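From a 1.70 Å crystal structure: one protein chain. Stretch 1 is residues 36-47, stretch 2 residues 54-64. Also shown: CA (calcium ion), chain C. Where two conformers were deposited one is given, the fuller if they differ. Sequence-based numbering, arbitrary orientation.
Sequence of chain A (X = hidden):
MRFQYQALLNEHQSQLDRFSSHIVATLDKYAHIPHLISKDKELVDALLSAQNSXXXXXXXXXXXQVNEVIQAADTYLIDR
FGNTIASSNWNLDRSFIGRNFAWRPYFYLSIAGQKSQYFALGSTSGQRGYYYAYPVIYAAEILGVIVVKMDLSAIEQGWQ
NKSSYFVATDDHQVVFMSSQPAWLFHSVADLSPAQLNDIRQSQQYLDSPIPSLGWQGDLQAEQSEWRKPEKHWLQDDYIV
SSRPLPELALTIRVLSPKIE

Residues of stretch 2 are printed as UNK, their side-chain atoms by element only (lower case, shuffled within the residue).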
ATOM      1  N   LEU A  36       1.664  16.137  10.737  1.00  7.97           N
ATOM      2  CA  LEU A  36       1.017  17.441  10.789  1.00  8.08           C
ATOM      3  C   LEU A  36      -0.067  17.540  11.847  1.00  6.62           C
ATOM      4  O   LEU A  36      -0.104  18.535  12.588  1.00  8.62           O
ATOM      5  CB  LEU A  36       0.421  17.785   9.398  1.00  6.32           C
ATOM      6  CG  LEU A  36      -0.579  18.954   9.368  1.00 13.66           C
ATOM      7  CD1 LEU A  36       0.147  20.234   9.728  1.00 17.23           C
ATOM      8  CD2 LEU A  36      -1.218  19.107   7.995  1.00 13.01           C
ATOM      9  N   ILE A  37      -0.912  16.514  11.946  1.00  7.86           N
ATOM     10  CA  ILE A  37      -2.012  16.600  12.893  1.00  6.69           C
ATOM     11  C   ILE A  37      -1.788  15.869  14.182  1.00  8.32           C
ATOM     12  O   ILE A  37      -2.592  16.007  15.118  1.00  8.80           O
ATOM     13  CB  ILE A  37      -3.371  16.083  12.294  1.00  6.94           C
ATOM     14  CG1 ILE A  37      -3.283  14.586  11.903  1.00  7.99           C
ATOM     15  CG2 ILE A  37      -3.713  16.878  10.995  1.00  9.36           C
ATOM     16  CD1 ILE A  37      -4.644  13.978  11.480  1.00  9.97           C
ATOM     17  N   SER A  38      -0.684  15.141  14.265  1.00  7.42           N
ATOM     18  CA  SER A  38      -0.469  14.255  15.409  1.00  9.15           C
ATOM     19  C   SER A  38      -0.570  14.877  16.778  1.00  7.66           C
ATOM     20  O   SER A  38      -1.147  14.260  17.701  1.00  9.05           O
ATOM     21  CB  SER A  38       0.884  13.534  15.275  1.00  8.20           C
ATOM     22  OG  SER A  38       1.971  14.440  15.351  1.00  7.34           O
ATOM     23  N   LYS A  39      -0.027  16.082  16.936  1.00  6.62           N
ATOM     24  CA  LYS A  39      -0.064  16.707  18.283  1.00  5.82           C
ATOM     25  C   LYS A  39      -1.235  17.682  18.453  1.00  8.62           C
ATOM     26  O   LYS A  39      -1.348  18.373  19.474  1.00  9.52           O
ATOM     27  CB  LYS A  39       1.264  17.464  18.550  1.00  8.13           C
ATOM     28  CG  LYS A  39       2.392  16.489  18.911  1.00 10.13           C
ATOM     29  CD  LYS A  39       3.704  17.181  19.302  1.00 11.05           C
ATOM     30  CE  LYS A  39       3.578  18.142  20.497  1.00 10.71           C
ATOM     31  NZ  LYS A  39       3.083  17.505  21.761  1.00 12.91           N
ATOM     32  N   ASP A  40      -2.108  17.728  17.460  1.00  7.16           N
ATOM     33  CA  ASP A  40      -3.226  18.661  17.528  1.00  5.54           C
ATOM     34  C   ASP A  40      -4.082  18.403  18.752  1.00  8.90           C
ATOM     35  O   ASP A  40      -4.350  17.235  19.111  1.00  7.10           O
ATOM     36  CB  ASP A  40      -4.113  18.543  16.272  1.00  6.70           C
ATOM     37  CG  ASP A  40      -3.408  19.055  15.022  1.00  7.62           C
ATOM     38  OD1 ASP A  40      -2.208  19.414  15.130  1.00  8.64           O
ATOM     39  OD2 ASP A  40      -4.063  19.118  13.950  1.00 11.01           O
ATOM     40  N   LYS A  41      -4.588  19.488  19.354  1.00  7.77           N
ATOM     41  CA  LYS A  41      -5.402  19.342  20.567  1.00  8.24           C
ATOM     42  C   LYS A  41      -6.516  18.280  20.490  1.00  8.98           C
ATOM     43  O   LYS A  41      -6.710  17.516  21.420  1.00  8.68           O
ATOM     44  CB  LYS A  41      -5.994  20.707  20.939  1.00  9.62           C
ATOM     45  CG  LYS A  41      -6.953  20.675  22.172  1.00  7.45           C
ATOM     46  CD  LYS A  41      -7.284  22.132  22.582  1.00 10.96           C
ATOM     47  CE  LYS A  41      -8.370  22.202  23.710  1.00 13.68           C
ATOM     48  NZ  LYS A  41      -7.818  21.611  24.967  1.00 13.87           N
ATOM     49  N   GLU A  42      -7.253  18.252  19.377  1.00  8.53           N
ATOM     50  CA  GLU A  42      -8.341  17.298  19.237  1.00  8.04           C
ATOM     51  C   GLU A  42      -7.881  15.849  19.401  1.00  9.35           C
ATOM     52  O   GLU A  42      -8.607  15.016  19.960  1.00  9.38           O
ATOM     53  CB  GLU A  42      -9.018  17.414  17.858  1.00  9.65           C
ATOM     54  CG  GLU A  42      -9.726  18.795  17.546  1.00  7.73           C
ATOM     55  CD  GLU A  42      -8.803  19.940  17.073  1.00  8.85           C
ATOM     56  OE1 GLU A  42      -7.575  19.878  17.263  1.00 10.43           O
ATOM     57  OE2 GLU A  42      -9.339  20.938  16.539  1.00 12.44           O
ATOM     58  N   LEU A  43      -6.695  15.532  18.867  1.00  9.23           N
ATOM     59  CA  LEU A  43      -6.214  14.152  18.959  1.00  8.61           C
ATOM     60  C   LEU A  43      -5.686  13.853  20.362  1.00 11.46           C
ATOM     61  O   LEU A  43      -6.022  12.819  20.936  1.00  9.10           O
ATOM     62  CB  LEU A  43      -5.078  13.896  17.921  1.00  6.77           C
ATOM     63  CG  LEU A  43      -5.550  13.621  16.491  1.00  8.93           C
ATOM     64  CD1 LEU A  43      -6.259  14.871  15.882  1.00  9.66           C
ATOM     65  CD2 LEU A  43      -4.286  13.263  15.643  1.00  8.86           C
ATOM     66  N   VAL A  44      -4.890  14.770  20.927  1.00  8.08           N
ATOM     67  CA  VAL A  44      -4.335  14.492  22.243  1.00  7.35           C
ATOM     68  C   VAL A  44      -5.451  14.443  23.279  1.00  8.77           C
ATOM     69  O   VAL A  44      -5.457  13.535  24.127  1.00  9.34           O
ATOM     70  CB  VAL A  44      -3.270  15.512  22.663  1.00  6.99           C
ATOM     71  CG1 VAL A  44      -2.775  15.235  24.128  1.00  8.05           C
ATOM     72  CG2 VAL A  44      -2.093  15.446  21.664  1.00  8.79           C
ATOM     73  N   ASP A  45      -6.402  15.369  23.199  1.00  8.71           N
ATOM     74  CA  ASP A  45      -7.479  15.359  24.181  1.00  9.12           C
ATOM     75  C   ASP A  45      -8.303  14.059  24.126  1.00  8.81           C
ATOM     76  O   ASP A  45      -8.808  13.590  25.168  1.00 10.45           O
ATOM     77  CB  ASP A  45      -8.421  16.554  23.979  1.00 10.78           C
ATOM     78  CG  ASP A  45      -7.840  17.898  24.510  1.00 13.43           C
ATOM     79  OD1 ASP A  45      -8.529  18.927  24.343  1.00 15.43           O
ATOM     80  OD2 ASP A  45      -6.742  17.913  25.083  1.00 13.69           O
ATOM     81  N   ALA A  46      -8.503  13.522  22.928  1.00  9.44           N
ATOM     82  CA  ALA A  46      -9.234  12.260  22.838  1.00 10.73           C
ATOM     83  C   ALA A  46      -8.473  11.127  23.514  1.00  8.00           C
ATOM     84  O   ALA A  46      -9.050  10.282  24.211  1.00 10.16           O
ATOM     85  CB  ALA A  46      -9.500  11.903  21.349  1.00  9.56           C
ATOM     86  N   LEU A  47      -7.166  11.073  23.278  1.00  9.54           N
ATOM     87  CA  LEU A  47      -6.375   9.995  23.852  1.00  9.67           C
ATOM     88  C   LEU A  47      -6.356  10.126  25.370  1.00 12.27           C
ATOM     89  O   LEU A  47      -6.285   9.130  26.073  1.00 11.32           O
ATOM     90  CB  LEU A  47      -4.957  10.016  23.268  1.00  8.64           C
ATOM     91  CG  LEU A  47      -4.923   9.543  21.795  1.00  8.10           C
ATOM     92  CD1 LEU A  47      -3.570   9.903  21.191  1.00 12.10           C
ATOM     93  CD2 LEU A  47      -5.092   8.035  21.725  1.00  7.01           C
ATOM     94  N   UNK A  54     -18.394  13.292  24.473  1.00 14.48           N
ATOM     95  CA  UNK A  54     -18.421  14.599  23.854  1.00 15.23           C
ATOM     96  C   UNK A  54     -17.068  14.871  23.185  1.00 13.60           C
ATOM     97  O   UNK A  54     -17.000  15.486  22.123  1.00 13.18           O
ATOM     98  c   UNK A  54     -18.690  15.671  24.901  1.00 18.76           C
ATOM     99  N   UNK A  55     -16.007  14.449  23.845  1.00 12.19           N
ATOM    100  CA  UNK A  55     -14.658  14.640  23.246  1.00 12.59           C
ATOM    101  C   UNK A  55     -14.473  13.796  21.988  1.00 12.43           C
ATOM    102  O   UNK A  55     -13.931  14.265  20.972  1.00 10.94           O
ATOM    103  o   UNK A  55     -11.872  16.745  24.255  1.00 11.43           O
ATOM    104  c   UNK A  55     -11.843  15.897  23.339  1.00 11.02           C
ATOM    105  c   UNK A  55     -12.140  14.463  23.641  1.00  8.94           C
ATOM    106  c   UNK A  55     -13.574  14.294  24.247  1.00 12.62           C
ATOM    107  n   UNK A  55     -11.581  16.215  22.062  1.00 10.17           N
ATOM    108  N   UNK A  56     -14.938  12.549  22.034  1.00 11.02           N
ATOM    109  CA  UNK A  56     -14.789  11.686  20.863  1.00 10.02           C
ATOM    110  C   UNK A  56     -15.598  12.292  19.723  1.00 11.79           C
ATOM    111  O   UNK A  56     -15.187  12.209  18.557  1.00  9.96           O
ATOM    112  c   UNK A  56     -14.266   9.647  22.266  1.00 13.89           C
ATOM    113  c   UNK A  56     -12.773   9.578  21.832  1.00 11.96           C
ATOM    114  c   UNK A  56     -15.361   9.363  19.956  1.00 11.97           C
ATOM    115  c   UNK A  56     -15.244  10.234  21.228  1.00  9.72           C
ATOM    116  N   UNK A  57     -16.743  12.900  20.046  0.50 12.93           N
ATOM    117  CA  UNK A  57     -17.563  13.544  19.020  0.50 14.93           C
ATOM    118  C   UNK A  57     -16.753  14.652  18.328  0.50 13.50           C
ATOM    119  O   UNK A  57     -16.710  14.744  17.094  0.50 13.70           O
ATOM    120  o   UNK A  57     -19.742  11.999  19.526  0.50 25.61           O
ATOM    121  c   UNK A  57     -18.817  14.169  19.651  0.50 19.39           C
ATOM    122  c   UNK A  57     -19.855  13.146  20.008  0.50 24.07           C
ATOM    123  o   UNK A  57     -20.795  13.494  20.766  0.50 31.21           O
ATOM    124  N   UNK A  58     -16.112  15.489  19.131  1.00 10.28           N
ATOM    125  CA  UNK A  58     -15.303  16.581  18.578  1.00 10.93           C
ATOM    126  C   UNK A  58     -14.185  15.995  17.689  1.00 10.69           C
ATOM    127  O   UNK A  58     -13.940  16.474  16.552  1.00 10.79           O
ATOM    128  c   UNK A  58     -15.303  18.866  21.688  1.00 18.62           C
ATOM    129  c   UNK A  58     -15.696  18.347  20.311  1.00 17.00           C
ATOM    130  c   UNK A  58     -14.646  17.404  19.707  1.00 14.23           C
ATOM    131  c   UNK A  58     -13.448  18.217  19.161  1.00 15.71           C
ATOM    132  N   UNK A  59     -13.494  14.995  18.214  1.00 11.17           N
ATOM    133  CA  UNK A  59     -12.354  14.429  17.468  1.00  9.72           C
ATOM    134  C   UNK A  59     -12.761  13.717  16.182  1.00  8.42           C
ATOM    135  O   UNK A  59     -12.105  13.864  15.152  1.00  9.51           O
ATOM    136  o   UNK A  59     -11.167  14.376  19.535  1.00 11.89           O
ATOM    137  c   UNK A  59     -11.518  13.564  18.391  1.00 10.29           C
ATOM    138  c   UNK A  59     -10.221  13.118  17.671  1.00  8.81           C
ATOM    139  N   UNK A  60     -13.862  12.978  16.237  1.00  9.09           N
ATOM    140  CA  UNK A  60     -14.367  12.316  15.033  1.00 10.17           C
ATOM    141  C   UNK A  60     -14.664  13.324  13.930  1.00 11.65           C
ATOM    142  O   UNK A  60     -14.315  13.114  12.766  1.00 10.10           O
ATOM    143  c   UNK A  60     -15.692  11.620  15.319  1.00 10.02           C
ATOM    144  o   UNK A  60     -14.499   9.583  15.855  1.00  9.64           O
ATOM    145  n   UNK A  60     -16.639   9.783  16.536  1.00  9.22           N
ATOM    146  c   UNK A  60     -15.538  10.249  15.948  1.00 11.69           C
ATOM    147  N   UNK A  61     -15.363  14.407  14.291  1.00 12.21           N
ATOM    148  CA  UNK A  61     -15.733  15.423  13.302  1.00 13.13           C
ATOM    149  C   UNK A  61     -14.514  16.131  12.755  1.00 10.75           C
ATOM    150  O   UNK A  61     -14.467  16.468  11.576  1.00 11.27           O
ATOM    151  c   UNK A  61     -21.327  15.594  14.024  1.00 32.63           C
ATOM    152  n   UNK A  61     -22.436  14.900  14.266  1.00 28.16           N
ATOM    153  c   UNK A  61     -19.166  16.487  14.866  1.00 20.09           C
ATOM    154  c   UNK A  61     -18.087  15.628  14.179  1.00 19.44           C
ATOM    155  n   UNK A  61     -21.121  16.114  12.812  1.00 28.85           N
ATOM    156  n   UNK A  61     -20.433  15.755  14.998  1.00 26.45           N
ATOM    157  c   UNK A  61     -16.735  16.403  13.925  1.00 11.68           C
ATOM    158  N   UNK A  62     -13.493  16.303  13.609  1.00  9.30           N
ATOM    159  CA  UNK A  62     -12.256  16.955  13.132  1.00 10.13           C
ATOM    160  C   UNK A  62     -11.542  16.036  12.145  1.00  9.72           C
ATOM    161  O   UNK A  62     -11.113  16.485  11.074  1.00  9.13           O
ATOM    162  c   UNK A  62     -11.341  17.271  14.330  1.00  9.93           C
ATOM    163  c   UNK A  62      -9.994  17.805  13.907  1.00  7.48           C
ATOM    164  c   UNK A  62      -7.561  17.653  13.904  1.00  9.22           C
ATOM    165  c   UNK A  62      -8.822  17.139  14.279  1.00  8.40           C
ATOM    166  c   UNK A  62      -7.473  18.813  13.142  1.00 13.76           C
ATOM    167  c   UNK A  62      -8.635  19.493  12.759  1.00 11.91           C
ATOM    168  c   UNK A  62      -9.895  18.969  13.164  1.00  8.65           C
ATOM    169  o   UNK A  62      -6.244  19.247  12.670  1.00 13.73           O
ATOM    170  N   UNK A  63     -11.420  14.752  12.474  1.00 10.03           N
ATOM    171  CA  UNK A  63     -10.702  13.835  11.566  1.00  9.77           C
ATOM    172  C   UNK A  63     -11.489  13.718  10.244  1.00 10.45           C
ATOM    173  O   UNK A  63     -10.916  13.554   9.162  1.00 10.29           O
ATOM    174  c   UNK A  63      -9.543  11.018  14.060  1.00 10.07           C
ATOM    175  c   UNK A  63      -9.597  12.448  13.461  1.00  8.06           C
ATOM    176  c   UNK A  63      -8.228  12.943  13.117  1.00  9.07           C
ATOM    177  c   UNK A  63     -10.527  12.445  12.211  1.00  9.30           C
ATOM    178  N   UNK A  64     -12.813  13.817  10.332  1.00  9.89           N
ATOM    179  CA  UNK A  64     -13.608  13.741   9.121  1.00 12.05           C
ATOM    180  C   UNK A  64     -13.289  14.952   8.216  1.00 12.58           C
ATOM    181  O   UNK A  64     -13.214  14.805   6.997  1.00 13.09           O
ATOM    182  o   UNK A  64     -18.346  13.184   7.891  1.00 28.06           O
ATOM    183  c   UNK A  64     -15.095  13.691   9.525  1.00 13.25           C
ATOM    184  c   UNK A  64     -16.045  13.529   8.349  1.00 18.46           C
ATOM    185  c   UNK A  64     -17.518  13.489   8.786  1.00 21.77           C
ATOM    186  o   UNK A  64     -17.860  13.741   9.978  1.00 20.26           O
TER
HETATM  187 CA    CA C   1       0.012  19.859  14.557  1.00  7.58          CA
HETATM  188  O   HOH W   1       1.419  17.890  14.955  1.00  7.60           O
HETATM  189  O   HOH W   2      -0.977  21.836  13.378  1.00  7.98           O

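Position 54 carries a single side-chain carbon and lies beyond reach of stretch 1; it is Ala54. At position 55 a chain of three carbons ends in one oxygen and one nitrogen, with the oxygen near Asp45 and a carbon packed on Ala46; this is the amide of a glutamine. The oxygen of Gln55, OE1, lies 3.5 Å from CB of Asp45, and its CG packs 3.7 Å from CA of Ala46. Position 56 has four carbons, forked at the first with one arm two carbons long; its CB points sideways, yet the side chain bends back until a carbon meets Ala46. This is Ile56, and its CD1 sits 4.0 Å from CB of Ala46.

Two carbons, the second bearing two oxygens, touch nothing on stretch 1 and identify position 57 as the exposed Asp57. Position 58 repeats the four-carbon pattern forked at the first carbon, and one of its carbons touches Glu42; it is Ile58, whose CG2 lies 4.1 Å from CG of Glu42. At position 59 the first carbon bears one oxygen and one carbon, and the oxygen meets the backbone of Glu42, the mark of threonine. OG1 of Thr59 donates a hydrogen bond to the backbone O of Glu42 at 2.7 Å and accepts another from NE2 of Gln55 at 3.2 Å, so one hydroxyl ties the two helices together while steadying a neighbour one turn back.

Position 60, two carbons with a terminal oxygen and nitrogen, and position 61, three carbons, a nitrogen and a carbon with two further nitrogens, both fall short of stretch 1; they are Asn60 and Arg61. Position 62 shows one carbon leading to a six-carbon ring that bears an oxygen; the oxygen meets the carboxylate of Asp40 and the ring packs on Leu43 and Glu42, so it is Tyr62. Its OH donates a short hydrogen bond to OD2 of Asp40, 2.5 Å away, while CE2 lies 3.7 Å from CD1 of Leu43, near the ring plane, and OE2 of Glu42 sits over one face. Four carbons forked at the second, touching Leu43 and Ile37, make position 63 Leu63, whose CD2 meets CD1 of Leu43 at 3.9 Å and CD1 of Ile37 at 4.1 Å. Position 64, three carbons ending in two oxygens, does not reach stretch 1; it is Glu64, bonded elsewhere in the structure.

The helices run roughly antiparallel, at 145°, their axes 9.0 Å apart at closest approach. Where Glu42 faces Thr59 their CA atoms are 5.2 Å apart, which lets a short side chain reach a backbone carbonyl. Apolar packing flanks this bond, with Ala46 against Ile56 and Leu43 against Leu63. Asp40 OD1 binds the calcium ion (CA) at 2.3 Å while OD2 receives the Tyr62 hydroxyl, linking the ion site to the second helix through one carboxylate.

Stretch 2 54-64: AQIDITNRYLE
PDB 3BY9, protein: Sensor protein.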